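Putative transcriptional regulator (Bacillus cytotoxicus NVH 391-98, PDB 3K4H) probably acts as a LacI-family transcriptional regulator, a DNA-binding protein whose periplasmic-binding-protein-like core would sense a small effector, perhaps a sugar. Local coordinates at the interface of chains A and B. Residues are numbered along the deposited sequence; one frame, centred on the assembly and turned at random. Chains: chain A/B, putative transcriptional regulator.

The interface of chains A and B. Residues chain A 249, 253, 256, 272; chain B 260, 266, 268, 270.
A:Lys256 reaches tip to tip toward B:Asp260, its ammonium NZ donating a salt-bridging hydrogen bond to the carboxylate OD2 at 2.6 Å. The ammonium arrives on the syn side, 15° out of the carboxylate plane. A long, flexible lysine suits this place: with CG anti to the backbone N (chi1 -175°) and a bend at chi3, the chain carries the ammonium across to chain B. B:Glu266 adds a second acid, its OE1 lying 3.3 Å from A:Lys256 NZ in a salt bridge whose hydrogen bond is weak.

B:Lys270 crosses A:Glu253 at about a right angle and gives a hydrogen-bonded salt bridge from NZ to the carboxylate OE2 at 3.0 Å, from above the carboxylate plane, 46° out of it. Two lysines share this oxygen, approaching roughly at right angles: A:Lys256 NZ makes a same-chain salt bridge to A:Glu253 OE2 at 3.9 Å. A:Lys256 NZ and B:Lys270 NZ lie 4.5 Å apart, a repulsion the shared carboxylate may ease. The aliphatic part of B:Lys270 also serves, CB resting 4.0 Å from A:Ile272 CG2.

B:Thr268 and A:Gln249 meet tip to tip. CG2 of the small, branched threonine, anti to the backbone N, points at the amide; the bent glutamine reaches it with a neutral end beside the charged cluster.

Two-fold symmetry repeats the patch, consistent with LacI-family dimers. In the lobe carrying the N-termini, helix 247-264 and strand 271-273 of chain A meet the same helix and following loop of chain B.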
loop_
_atom_site.group_PDB
_atom_site.type_symbol
_atom_site.label_atom_id
_atom_site.label_comp_id
_atom_site.label_asym_id
_atom_site.label_seq_id
_atom_site.Cartn_x
_atom_site.Cartn_y
_atom_site.Cartn_z
ATOM N N GLN A 249 -5.202 2.161 -15.149
ATOM C CA GLN A 249 -5.151 3.190 -14.125
ATOM C C GLN A 249 -3.713 3.308 -13.599
ATOM O O GLN A 249 -3.271 4.418 -13.270
ATOM C CB GLN A 249 -6.165 2.917 -13.017
ATOM C CG GLN A 249 -6.865 4.173 -12.510
ATOM C CD GLN A 249 -7.721 4.932 -13.576
ATOM O OE1 GLN A 249 -8.578 4.344 -14.261
ATOM N NE2 GLN A 249 -7.512 6.254 -13.669
ATOM N N GLU A 253 -2.390 7.080 -13.862
ATOM C CA GLU A 253 -1.870 7.620 -12.643
ATOM C C GLU A 253 -0.335 7.796 -12.663
ATOM O O GLU A 253 0.170 8.789 -12.145
ATOM C CB GLU A 253 -2.363 6.803 -11.446
ATOM C CG GLU A 253 -2.815 7.712 -10.287
ATOM C CD GLU A 253 -4.092 8.478 -10.589
ATOM O OE1 GLU A 253 -5.003 7.895 -11.209
ATOM O OE2 GLU A 253 -4.201 9.662 -10.205
ATOM N N LYS A 256 0.205 11.055 -14.658
ATOM C CA LYS A 256 -0.291 12.191 -13.887
ATOM C C LYS A 256 0.699 12.551 -12.785
ATOM O O LYS A 256 0.910 13.716 -12.496
ATOM C CB LYS A 256 -1.649 11.849 -13.292
ATOM C CG LYS A 256 -2.343 12.957 -12.567
ATOM C CD LYS A 256 -3.589 12.441 -11.948
ATOM C CE LYS A 256 -4.578 13.539 -11.925
ATOM N NZ LYS A 256 -5.791 13.052 -11.263
ATOM N N ILE A 272 1.556 5.692 -4.976
ATOM C CA ILE A 272 0.124 5.632 -5.315
ATOM C C ILE A 272 -0.330 4.190 -5.505
ATOM O O ILE A 272 0.186 3.490 -6.364
ATOM C CB ILE A 272 -0.194 6.469 -6.583
ATOM C CG1 ILE A 272 0.277 7.912 -6.353
ATOM C CG2 ILE A 272 -1.662 6.432 -6.893
ATOM C CD1 ILE A 272 -0.117 8.951 -7.410
ATOM N N ASP B 260 -7.317 18.241 -6.472
ATOM C CA ASP B 260 -7.323 17.641 -7.806
ATOM C C ASP B 260 -8.735 17.164 -8.101
ATOM O O ASP B 260 -9.306 17.514 -9.118
ATOM C CB ASP B 260 -6.294 16.511 -7.903
ATOM C CG ASP B 260 -6.382 15.722 -9.206
ATOM O OD1 ASP B 260 -6.420 16.338 -10.289
ATOM O OD2 ASP B 260 -6.386 14.470 -9.142
ATOM N N GLU B 266 -11.901 14.310 -10.972
ATOM C CA GLU B 266 -11.228 13.038 -11.065
ATOM C C GLU B 266 -11.993 12.036 -10.268
ATOM O O GLU B 266 -12.032 12.078 -9.068
ATOM C CB GLU B 266 -9.880 13.189 -10.382
ATOM C CG GLU B 266 -8.743 12.457 -11.021
ATOM C CD GLU B 266 -8.793 10.997 -10.791
ATOM O OE1 GLU B 266 -7.718 10.393 -10.691
ATOM O OE2 GLU B 266 -9.905 10.457 -10.721
ATOM N N THR B 268 -11.248 8.695 -10.192
ATOM C CA THR B 268 -10.505 7.534 -9.859
ATOM C C THR B 268 -10.148 7.495 -8.441
ATOM O O THR B 268 -9.748 8.470 -7.869
ATOM C CB THR B 268 -9.197 7.662 -10.489
ATOM O OG1 THR B 268 -9.359 8.426 -11.680
ATOM C CG2 THR B 268 -8.658 6.325 -10.799
ATOM N N LYS B 270 -7.901 6.061 -5.562
ATOM C CA LYS B 270 -6.616 5.526 -5.335
ATOM C C LYS B 270 -6.320 5.754 -3.919
ATOM O O LYS B 270 -6.889 6.571 -3.301
ATOM C CB LYS B 270 -5.616 6.293 -6.125
ATOM C CG LYS B 270 -6.153 7.559 -6.569
ATOM C CD LYS B 270 -5.113 8.585 -6.577
ATOM C CE LYS B 270 -5.603 9.778 -7.317
ATOM N NZ LYS B 270 -4.562 10.804 -7.508
#